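Beta-glucuronidase (uncultured Clostridium sp., PDB 6U7J) hydrolyses beta-D-glucuronides, a gut microbial activity that can reactivate estrogens, probably by freeing them from their glucuronide conjugates. Local coordinates at residues Q291-N295 / G296-Y300; Y342-A345 / E346-Q350; K434-R437 / K438-S441; P485-K488 / T489-K493. All blocks are in the same frame, centred on the assembly; numbering follows the deposited sequence.

Interaction 1: residues Q291-N295 / G296-Y300; sequences QFLIN and GKPFY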
loop_
_atom_site.group_PDB
_atom_site.type_symbol
_atom_site.label_atom_id
_atom_site.label_comp_id
_atom_site.label_asym_id
_atom_site.label_seq_id
_atom_site.Cartn_x
_atom_site.Cartn_y
_atom_site.Cartn_z
ATOM N N GLN B 291 1.273 43.496 8.227
ATOM C CA GLN B 291 2.342 42.713 8.826
ATOM C C GLN B 291 1.968 42.285 10.236
ATOM O O GLN B 291 1.080 42.851 10.878
ATOM C CB GLN B 291 3.669 43.477 8.821
ATOM C CG GLN B 291 4.355 43.451 7.458
ATOM C CD GLN B 291 5.722 44.117 7.447
ATOM O OE1 GLN B 291 5.942 45.138 8.102
ATOM N NE2 GLN B 291 6.645 43.543 6.686
ATOM N N PHE B 292 2.642 41.235 10.686
ATOM C CA PHE B 292 2.505 40.680 12.025
ATOM C C PHE B 292 3.905 40.784 12.607
ATOM O O PHE B 292 4.803 40.043 12.197
ATOM C CB PHE B 292 1.993 39.240 11.970
ATOM C CG PHE B 292 1.551 38.696 13.298
ATOM C CD1 PHE B 292 2.477 38.389 14.277
ATOM C CD2 PHE B 292 0.211 38.474 13.557
ATOM C CE1 PHE B 292 2.069 37.893 15.510
ATOM C CE2 PHE B 292 -0.197 37.972 14.789
ATOM C CZ PHE B 292 0.729 37.685 15.758
ATOM N N LEU B 293 4.114 41.731 13.517
ATOM C CA LEU B 293 5.451 42.054 13.988
ATOM C C LEU B 293 5.683 41.430 15.353
ATOM O O LEU B 293 4.865 41.589 16.257
ATOM C CB LEU B 293 5.654 43.568 14.060
ATOM C CG LEU B 293 5.401 44.360 12.782
ATOM C CD1 LEU B 293 5.622 45.845 13.044
ATOM C CD2 LEU B 293 6.307 43.884 11.660
ATOM N N ILE B 294 6.795 40.726 15.493
ATOM C CA ILE B 294 7.222 40.133 16.753
ATOM C C ILE B 294 8.601 40.693 17.051
ATOM O O ILE B 294 9.526 40.545 16.238
ATOM C CB ILE B 294 7.253 38.597 16.693
ATOM C CG1 ILE B 294 5.841 38.038 16.528
ATOM C CG2 ILE B 294 7.925 38.024 17.930
ATOM C CD1 ILE B 294 5.817 36.600 16.067
ATOM N N ASN B 295 8.735 41.350 18.203
ATOM C CA ASN B 295 9.958 42.075 18.525
ATOM C C ASN B 295 10.323 43.030 17.391
ATOM O O ASN B 295 11.476 43.111 16.960
ATOM C CB ASN B 295 11.095 41.106 18.824
ATOM C CG ASN B 295 10.818 40.273 20.050
ATOM O OD1 ASN B 295 10.206 40.757 20.994
ATOM N ND2 ASN B 295 11.255 39.014 20.041
ATOM N N GLY B 296 9.306 43.717 16.866
ATOM C CA GLY B 296 9.486 44.735 15.855
ATOM C C GLY B 296 9.798 44.244 14.459
ATOM O O GLY B 296 9.990 45.076 13.568
ATOM N N LYS B 297 9.857 42.932 14.227
ATOM C CA LYS B 297 10.230 42.461 12.900
ATOM C C LYS B 297 9.127 41.595 12.298
ATOM O O LYS B 297 8.445 40.858 13.020
ATOM C CB LYS B 297 11.560 41.679 12.949
ATOM C CG LYS B 297 12.658 42.449 13.694
ATOM C CD LYS B 297 13.847 41.584 14.102
ATOM C CE LYS B 297 13.591 40.886 15.446
ATOM N NZ LYS B 297 14.137 41.580 16.657
ATOM N N PRO B 298 8.917 41.681 10.985
ATOM C CA PRO B 298 7.797 40.958 10.372
ATOM C C PRO B 298 7.959 39.457 10.519
ATOM O O PRO B 298 9.063 38.914 10.431
ATOM C CB PRO B 298 7.850 41.388 8.897
ATOM C CG PRO B 298 8.763 42.582 8.857
ATOM C CD PRO B 298 9.735 42.374 9.976
ATOM N N PHE B 299 6.833 38.794 10.742
ATOM C CA PHE B 299 6.777 37.355 10.926
ATOM C C PHE B 299 5.780 36.804 9.925
ATOM O O PHE B 299 4.664 37.322 9.801
ATOM C CB PHE B 299 6.372 36.997 12.362
ATOM C CG PHE B 299 6.323 35.526 12.631
ATOM C CD1 PHE B 299 7.483 34.816 12.890
ATOM C CD2 PHE B 299 5.110 34.845 12.613
ATOM C CE1 PHE B 299 7.437 33.443 13.133
ATOM C CE2 PHE B 299 5.053 33.488 12.862
ATOM C CZ PHE B 299 6.229 32.787 13.119
ATOM N N TYR B 300 6.200 35.794 9.177
ATOM C CA TYR B 300 5.344 35.109 8.220
ATOM C C TYR B 300 5.117 33.697 8.752
ATOM O O TYR B 300 6.079 32.964 9.000
ATOM C CB TYR B 300 5.992 35.116 6.828
ATOM C CG TYR B 300 5.109 34.560 5.737
ATOM C CD1 TYR B 300 5.159 33.208 5.403
ATOM C CD2 TYR B 300 4.208 35.371 5.058
ATOM C CE1 TYR B 300 4.339 32.681 4.410
ATOM C CE2 TYR B 300 3.375 34.848 4.064
ATOM C CZ TYR B 300 3.454 33.501 3.749
ATOM O OH TYR B 300 2.655 32.967 2.763
HETATM O O HOH W 1 4.313 39.844 9.083
HETATM O O HOH W 2 6.688 43.549 17.692
#
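Ile294 and Lys297 face each other as an antiparallel hydrogen-bonded pair, Ile294 N reaching Lys297 O at 3.0 Å and Lys297 N returning to Ile294 O at 3.1 Å. Leu293 and Pro298 form the next, non-hydrogen-bonded pair, and beyond them Phe299 N donates to Phe292 O at 2.8 Å, with an N-H...O angle of 137°. At this outer end a water accepts from Phe292 N and donates to Phe299 O; a second water, near the turn, accepts from Gly296 N and gives a weak bond to Leu293 O.

Ile294 CD1 rests over one face of the Phe299 ring, 4.0 Å from its centroid and 27° off the ring normal, a CH-pi contact. CG1 of Ile294 stands beside its backbone N (chi1 -66°), which lays the branch alongside the phenyl group.

The motif is a tight beta hairpin with a type I' turn, Asn295 and Gly296 both at positive phi, its second arm being the start of strand 297-305 of the TIM barrel domain. Its turn is gripped from within and from outside: the Lys297 chain bends back to place NZ 3.1 Å from Asn295 O, in the carbonyl plane and on a lone pair, while the Asn295 side chain donates through ND2 to Trp257 O and Gln258 OE1 and accepts at OD1 from Thr284 N. On the face bearing Leu293 and Pro298, Leu293 CD2 lies 3.9 Å from Pro298 CG, and the extended Gln291 side chain runs beside the same proline ring, its NE2 3.2 Å from Pro298 CG.

Interaction 2: residues Y342-A345 / E346-Q350; sequences YPYA and EEMMQ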
loop_
_atom_site.group_PDB
_atom_site.type_symbol
_atom_site.label_atom_id
_atom_site.label_comp_id
_atom_site.label_asym_id
_atom_site.label_seq_id
_atom_site.Cartn_x
_atom_site.Cartn_y
_atom_site.Cartn_z
ATOM N N TYR B 342 -9.055 22.749 19.544
ATOM C CA TYR B 342 -9.080 22.607 21.000
ATOM C C TYR B 342 -7.691 22.891 21.559
ATOM O O TYR B 342 -6.693 22.767 20.841
ATOM C CB TYR B 342 -9.523 21.180 21.394
ATOM C CG TYR B 342 -8.916 20.120 20.516
ATOM C CD1 TYR B 342 -9.626 19.562 19.449
ATOM C CD2 TYR B 342 -7.627 19.674 20.731
ATOM C CE1 TYR B 342 -9.051 18.599 18.613
ATOM C CE2 TYR B 342 -7.043 18.717 19.901
ATOM C CZ TYR B 342 -7.760 18.183 18.843
ATOM O OH TYR B 342 -7.169 17.235 18.042
ATOM N N PRO B 343 -7.610 23.259 22.830
ATOM C CA PRO B 343 -6.292 23.402 23.466
ATOM C C PRO B 343 -5.548 22.071 23.537
ATOM O O PRO B 343 -6.149 21.015 23.730
ATOM C CB PRO B 343 -6.630 23.922 24.880
ATOM C CG PRO B 343 -7.981 24.555 24.735
ATOM C CD PRO B 343 -8.707 23.783 23.668
ATOM N N TYR B 344 -4.232 22.135 23.392
ATOM C CA TYR B 344 -3.392 20.961 23.502
ATOM C C TYR B 344 -2.879 20.825 24.936
ATOM O O TYR B 344 -3.074 21.706 25.779
ATOM C CB TYR B 344 -2.218 21.036 22.514
ATOM C CG TYR B 344 -2.607 20.965 21.034
ATOM C CD1 TYR B 344 -3.930 20.729 20.647
ATOM C CD2 TYR B 344 -1.645 21.134 20.029
ATOM C CE1 TYR B 344 -4.290 20.659 19.303
ATOM C CE2 TYR B 344 -1.992 21.078 18.673
ATOM C CZ TYR B 344 -3.315 20.837 18.318
ATOM O OH TYR B 344 -3.677 20.782 16.985
ATOM N N ALA B 345 -2.232 19.689 25.209
ATOM C CA ALA B 345 -1.612 19.464 26.499
ATOM C C ALA B 345 -0.592 20.562 26.785
ATOM O O ALA B 345 0.047 21.096 25.882
ATOM C CB ALA B 345 -0.943 18.089 26.531
ATOM N N GLU B 346 -0.454 20.909 28.064
ATOM C CA GLU B 346 0.503 21.944 28.439
ATOM C C GLU B 346 1.925 21.549 28.093
ATOM O O GLU B 346 2.752 22.424 27.810
ATOM C CB GLU B 346 0.387 22.256 29.931
ATOM C CG GLU B 346 -1.020 22.570 30.331
ATOM C CD GLU B 346 -1.128 23.071 31.738
ATOM O OE1 GLU B 346 -0.575 24.173 32.014
ATOM O OE2 GLU B 346 -1.764 22.356 32.558
ATOM N N GLU B 347 2.234 20.250 28.121
ATOM C CA GLU B 347 3.562 19.788 27.718
ATOM C C GLU B 347 3.927 20.290 26.320
ATOM O O GLU B 347 5.061 20.719 26.087
ATOM C CB GLU B 347 3.629 18.256 27.764
ATOM C CG GLU B 347 3.670 17.646 29.158
ATOM C CD GLU B 347 2.322 17.693 29.855
ATOM O OE1 GLU B 347 1.324 18.020 29.178
ATOM O OE2 GLU B 347 2.263 17.412 31.077
ATOM N N MET B 348 2.973 20.258 25.381
ATOM C CA MET B 348 3.233 20.761 24.030
ATOM C C MET B 348 3.471 22.272 24.043
ATOM O O MET B 348 4.362 22.778 23.344
ATOM C CB MET B 348 2.065 20.388 23.101
ATOM C CG MET B 348 2.313 20.599 21.577
ATOM S SD MET B 348 3.821 19.805 20.911
ATOM C CE MET B 348 3.495 19.789 19.135
ATOM N N MET B 349 2.706 23.007 24.855
ATOM C CA MET B 349 2.903 24.453 24.958
ATOM C C MET B 349 4.260 24.793 25.567
ATOM O O MET B 349 4.944 25.725 25.111
ATOM C CB MET B 349 1.769 25.078 25.778
ATOM C CG MET B 349 0.382 24.740 25.255
ATOM S SD MET B 349 0.173 25.169 23.510
ATOM C CE MET B 349 0.301 26.937 23.648
ATOM N N GLN B 350 4.674 24.051 26.597
ATOM C CA GLN B 350 6.015 24.257 27.140
ATOM C C GLN B 350 7.086 23.941 26.099
ATOM O O GLN B 350 8.077 24.670 25.973
ATOM C CB GLN B 350 6.217 23.408 28.396
ATOM C CG GLN B 350 5.337 23.816 29.561
ATOM C CD GLN B 350 5.101 22.672 30.531
ATOM O OE1 GLN B 350 5.744 21.618 30.443
ATOM N NE2 GLN B 350 4.181 22.872 31.464
#
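Ala345, which gives most to the contact, is the N-cap residue of helix 346-355, and its carbonyl faces the first turn. Two backbone donors converge on it, both weakly: Met348 N lies 3.1 Å from Ala345 O with an N-H...O angle of only 127°, and Met349 N lies 3.4 Å from Ala345 O along a straighter line (158°). The Ala345 methyl carries no polar group to cap the helix, and CB instead sits 3.5 Å from Glu347 OE1. That carboxylate curls back because its chain bends at chi2 (75°). Its other oxygen, OE2, forms a salt bridge with Arg189, and a bound calcium ion lies about 3 Å from the Glu347 side chain.

Tyr344 and Met348 make the apolar part. Met348 CG comes to the edge of the Tyr344 ring, near its plane, at 4.3 Å from Tyr344 CD2, which is a loose touch. The ring is met on its rim, also in plane, by Tyr342 CD2, and Met348 goes on to pack against Asn322 of helix 319-332.

This is the buried loop-to-helix junction that follows strand 336-338 in the TIM barrel. Its backbone polar atoms find partners beyond the helix: Ala345 N bonds to Glu308 and Tyr344 O to Arg402. With Ala345 supplying no side-chain cap, the acidic Glu346 and Glu347 stand in the first helical turn, where they would probably interact favourably with the helix N-terminal end.

Interaction 3: residues K434-R437 / K438-S441; sequences KYIR and KLDS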
loop_
_atom_site.group_PDB
_atom_site.type_symbol
_atom_site.label_atom_id
_atom_site.label_comp_id
_atom_site.label_asym_id
_atom_site.label_seq_id
_atom_site.Cartn_x
_atom_site.Cartn_y
_atom_site.Cartn_z
ATOM N N LYS B 434 -15.338 40.686 22.466
ATOM C CA LYS B 434 -15.183 41.678 23.526
ATOM C C LYS B 434 -14.732 41.035 24.828
ATOM O O LYS B 434 -13.900 41.599 25.549
ATOM C CB LYS B 434 -16.490 42.436 23.720
ATOM C CG LYS B 434 -16.629 43.608 22.758
ATOM C CD LYS B 434 -18.061 44.094 22.613
ATOM C CE LYS B 434 -18.885 43.781 23.837
ATOM N NZ LYS B 434 -18.384 44.531 25.023
ATOM N N TYR B 435 -15.229 39.831 25.128
ATOM C CA TYR B 435 -14.856 39.191 26.390
ATOM C C TYR B 435 -13.381 38.790 26.411
ATOM O O TYR B 435 -12.709 38.956 27.435
ATOM C CB TYR B 435 -15.739 37.973 26.659
ATOM C CG TYR B 435 -15.425 37.332 27.984
ATOM C CD1 TYR B 435 -14.727 36.127 28.053
ATOM C CD2 TYR B 435 -15.794 37.954 29.181
ATOM C CE1 TYR B 435 -14.427 35.543 29.279
ATOM C CE2 TYR B 435 -15.496 37.377 30.412
ATOM C CZ TYR B 435 -14.816 36.171 30.452
ATOM O OH TYR B 435 -14.513 35.605 31.665
ATOM N N ILE B 436 -12.858 38.247 25.302
ATOM C CA ILE B 436 -11.463 37.802 25.318
ATOM C C ILE B 436 -10.536 39.005 25.290
ATOM O O ILE B 436 -9.436 38.968 25.857
ATOM C CB ILE B 436 -11.176 36.812 24.159
ATOM C CG1 ILE B 436 -9.709 36.378 24.138
ATOM C CG2 ILE B 436 -11.531 37.403 22.813
ATOM C CD1 ILE B 436 -9.224 35.669 25.410
ATOM N N ARG B 437 -10.968 40.098 24.660
ATOM C CA ARG B 437 -10.168 41.324 24.690
ATOM C C ARG B 437 -10.063 41.894 26.098
ATOM O O ARG B 437 -9.024 42.463 26.449
ATOM C CB ARG B 437 -10.752 42.359 23.733
ATOM C CG ARG B 437 -10.431 42.063 22.279
ATOM C CD ARG B 437 -10.793 43.225 21.377
ATOM N NE ARG B 437 -10.929 42.763 20.004
ATOM C CZ ARG B 437 -9.906 42.585 19.179
ATOM N NH1 ARG B 437 -8.661 42.850 19.587
ATOM N NH2 ARG B 437 -10.131 42.153 17.947
ATOM N N LYS B 438 -11.104 41.723 26.931
ATOM C CA LYS B 438 -11.003 42.234 28.297
ATOM C C LYS B 438 -10.079 41.368 29.149
ATOM O O LYS B 438 -9.435 41.876 30.071
ATOM C CB LYS B 438 -12.388 42.363 28.952
ATOM C CG LYS B 438 -12.310 43.038 30.325
ATOM C CD LYS B 438 -13.381 44.115 30.559
ATOM C CE LYS B 438 -14.782 43.522 30.543
ATOM N NZ LYS B 438 -15.333 43.337 31.928
ATOM N N LEU B 439 -9.979 40.073 28.848
ATOM C CA LEU B 439 -9.064 39.203 29.584
ATOM C C LEU B 439 -7.614 39.471 29.210
ATOM O O LEU B 439 -6.719 39.385 30.060
ATOM C CB LEU B 439 -9.391 37.738 29.298
ATOM C CG LEU B 439 -10.642 37.124 29.902
ATOM C CD1 LEU B 439 -10.869 35.769 29.257
ATOM C CD2 LEU B 439 -10.486 36.989 31.408
ATOM N N ASP B 440 -7.352 39.740 27.934
ATOM C CA ASP B 440 -5.986 39.815 27.429
ATOM C C ASP B 440 -5.913 40.974 26.448
ATOM O O ASP B 440 -6.447 40.886 25.342
ATOM C CB ASP B 440 -5.573 38.500 26.758
ATOM C CG ASP B 440 -4.096 38.471 26.372
ATOM O OD1 ASP B 440 -3.374 39.430 26.705
ATOM O OD2 ASP B 440 -3.652 37.481 25.740
ATOM N N SER B 441 -5.265 42.055 26.853
ATOM C CA SER B 441 -5.021 43.192 25.980
ATOM C C SER B 441 -3.751 43.030 25.158
ATOM O O SER B 441 -3.446 43.897 24.339
ATOM C CB SER B 441 -4.933 44.475 26.813
ATOM O OG SER B 441 -4.094 44.291 27.943
#
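Lys434 O receives Lys438 N at 3.1 Å, the first of three i to i+4 bonds that carry helix 424-439 to its C-terminal end. Tyr435 O follows, accepting Leu439 N at 3.3 Å together with a weak bond from Lys438 N. The tyrosine ring supplies the main side-chain contact: Leu439 CG lies over one of its faces, and Leu439 CD1 comes 3.6 Å from Tyr435 CE1. CG of Tyr435 is anti to the backbone N (chi1 -177°), which swings the ring toward the C-terminal end of the helix and into the path of the leucine; the two side chains cross obliquely. Lys393 and Lys397 of helix 386-403 also touch the tyrosine.

Ile436 meets the same methyl from another direction, its CD1 4.2 Å from Leu439 CD1, with the side chains at about a right angle. Beyond it lies Ile445 of strand 445-449, so this residue lies on the side of the helix that faces the barrel strand of its beta-alpha-beta unit. Ile436 O takes the last helical bond, from Asp440 N at 3.0 Å, before Asp440 leaves helical phi/psi. Arg437 sends its extended chain outside the contact, where NH1 forms a salt bridge with Asp463 and NH2 bonds to Phe461 O.

Apolar contacts gather at Leu439, and polar ones follow at Asp440: its OD2 takes a salt bridge from Arg443 and a hydrogen bond from Trp412 NE1, which probably helps to hold the chain where it leaves the helix.

Interaction 4: residues P485-K488 / T489-K493; sequences PSLK and TDLIK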
loop_
_atom_site.group_PDB
_atom_site.type_symbol
_atom_site.label_atom_id
_atom_site.label_comp_id
_atom_site.label_asym_id
_atom_site.label_seq_id
_atom_site.Cartn_x
_atom_site.Cartn_y
_atom_site.Cartn_z
ATOM N N PRO B 485 -5.988 31.104 -9.918
ATOM C CA PRO B 485 -6.934 32.223 -10.068
ATOM C C PRO B 485 -7.964 32.292 -8.959
ATOM O O PRO B 485 -8.253 33.387 -8.458
ATOM C CB PRO B 485 -7.600 31.940 -11.424
ATOM C CG PRO B 485 -6.661 31.078 -12.132
ATOM C CD PRO B 485 -6.009 30.225 -11.100
ATOM N N SER B 486 -8.544 31.148 -8.570
ATOM C CA SER B 486 -9.608 31.176 -7.575
ATOM C C SER B 486 -9.110 31.707 -6.238
ATOM O O SER B 486 -9.807 32.477 -5.573
ATOM C CB SER B 486 -10.214 29.788 -7.402
ATOM O OG SER B 486 -10.841 29.382 -8.596
ATOM N N LEU B 487 -7.916 31.292 -5.818
ATOM C CA LEU B 487 -7.445 31.708 -4.505
ATOM C C LEU B 487 -7.005 33.167 -4.519
ATOM O O LEU B 487 -7.310 33.912 -3.580
ATOM C CB LEU B 487 -6.309 30.804 -4.023
ATOM C CG LEU B 487 -5.946 31.089 -2.558
ATOM C CD1 LEU B 487 -7.109 30.770 -1.621
ATOM C CD2 LEU B 487 -4.684 30.363 -2.115
ATOM N N LYS B 488 -6.294 33.595 -5.573
ATOM C CA LYS B 488 -5.898 34.997 -5.672
ATOM C C LYS B 488 -7.116 35.908 -5.619
ATOM O O LYS B 488 -7.137 36.892 -4.870
ATOM C CB LYS B 488 -5.112 35.252 -6.953
ATOM C CG LYS B 488 -4.429 36.624 -6.999
ATOM C CD LYS B 488 -3.668 36.789 -8.321
ATOM C CE LYS B 488 -3.153 38.220 -8.531
ATOM N NZ LYS B 488 -2.555 38.737 -7.283
ATOM N N THR B 489 -8.153 35.572 -6.384
ATOM C CA THR B 489 -9.367 36.381 -6.388
ATOM C C THR B 489 -10.008 36.408 -5.007
ATOM O O THR B 489 -10.405 37.469 -4.510
ATOM C CB THR B 489 -10.354 35.833 -7.418
ATOM O OG1 THR B 489 -9.822 36.013 -8.734
ATOM C CG2 THR B 489 -11.686 36.551 -7.315
ATOM N N ASP B 490 -10.113 35.243 -4.364
ATOM C CA ASP B 490 -10.739 35.208 -3.050
ATOM C C ASP B 490 -9.905 35.971 -2.030
ATOM O O ASP B 490 -10.445 36.750 -1.239
ATOM C CB ASP B 490 -10.963 33.759 -2.610
ATOM C CG ASP B 490 -12.037 33.635 -1.539
ATOM O OD1 ASP B 490 -13.198 34.011 -1.804
ATOM O OD2 ASP B 490 -11.713 33.175 -0.426
ATOM N N LEU B 491 -8.585 35.775 -2.049
ATOM C CA LEU B 491 -7.707 36.492 -1.133
ATOM C C LEU B 491 -7.925 37.995 -1.226
ATOM O O LEU B 491 -7.989 38.690 -0.202
ATOM C CB LEU B 491 -6.245 36.165 -1.449
ATOM C CG LEU B 491 -5.719 34.798 -1.036
ATOM C CD1 LEU B 491 -4.290 34.641 -1.534
ATOM C CD2 LEU B 491 -5.805 34.664 0.481
ATOM N N ILE B 492 -8.041 38.514 -2.451
ATOM C CA ILE B 492 -8.131 39.958 -2.626
ATOM C C ILE B 492 -9.480 40.470 -2.127
ATOM O O ILE B 492 -9.560 41.553 -1.532
ATOM C CB ILE B 492 -7.859 40.335 -4.094
ATOM C CG1 ILE B 492 -6.398 40.036 -4.450
ATOM C CG2 ILE B 492 -8.140 41.811 -4.328
ATOM C CD1 ILE B 492 -6.089 40.194 -5.927
ATOM N N LYS B 493 -10.550 39.689 -2.328
ATOM C CA LYS B 493 -11.857 40.075 -1.795
ATOM C C LYS B 493 -11.850 40.140 -0.263
ATOM O O LYS B 493 -12.442 41.053 0.326
ATOM C CB LYS B 493 -12.940 39.114 -2.296
ATOM C CG LYS B 493 -13.121 39.178 -3.813
ATOM C CD LYS B 493 -14.444 38.591 -4.296
ATOM C CE LYS B 493 -14.549 37.111 -3.990
ATOM N NZ LYS B 493 -15.642 36.446 -4.767
#
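Pro485 and Thr489 open a ladder of four i to i+4 backbone hydrogen bonds, with Thr489 N 3.0 Å from Pro485 O. Asp490 N to Ser486 O and Ile492 N to Lys488 O are further rungs. Leu491 N to Leu487 O is the shortest, at 2.7 Å. The N-H...O angles, up to 169° at Leu491, are those of a regular helix, although helix 480-498 is kinked where Pro485 N cannot bond to the turn before.

A side-chain bond doubles the first rung. Thr489 OG1 donates to Pro485 O at 3.1 Å, and the two donors come to that oxygen from opposite faces of the carbonyl plane. The hydroxyl sits beside its own backbone N (chi1 -67°), which folds it back over the preceding turn.

Apolar contact runs along two other lines. Leu487 CG and Leu491 CG approach to 4.0 Å, with both leucines buried against Met539 of helix 525-540, and Leu491 also reaching Val502 and Val504 of the barrel strand that follows. On the neighbouring flank, Lys488 and Ile492 run alongside each other in the same direction, Lys488 CG 4.1 Å from Ile492 CD1; Lys488 NZ has a long, weak ion pair with Glu541.

Asp490 OD2 forms a salt bridge with Arg469 and accepts a hydrogen bond from Trp494 NE1. Within this crossover helix of a beta-alpha-beta unit, the second bond at Pro485 O probably steadies the turn just after the proline kink, while the leucines turn one flank toward helix 525-540 and, at Leu491, toward the barrel strands.

Overall arrangement
All four contacts are local and belong to the TIM barrel domain, and no two touch. Interaction 2 lies deepest, its centre about 6 Å from the centre of the chain and every touching residue buried, whereas interactions 1, 3 and 4 are partly buried; the centre of interaction 4 lies farthest out, about 30 Å from that of the chain. Interaction 1 is all strand and turn, interactions 3 and 4 are helical segments of separate beta-alpha-beta units, and interaction 2 is a helix start. Helix 386-403 borders both interactions 2 and 3. Chemistry follows: weak backbone bonds and a carboxylate, that of Glu347, beside calcium at the core, regular ladders with leucine contacts outside, and water-bridged strands in the hairpin.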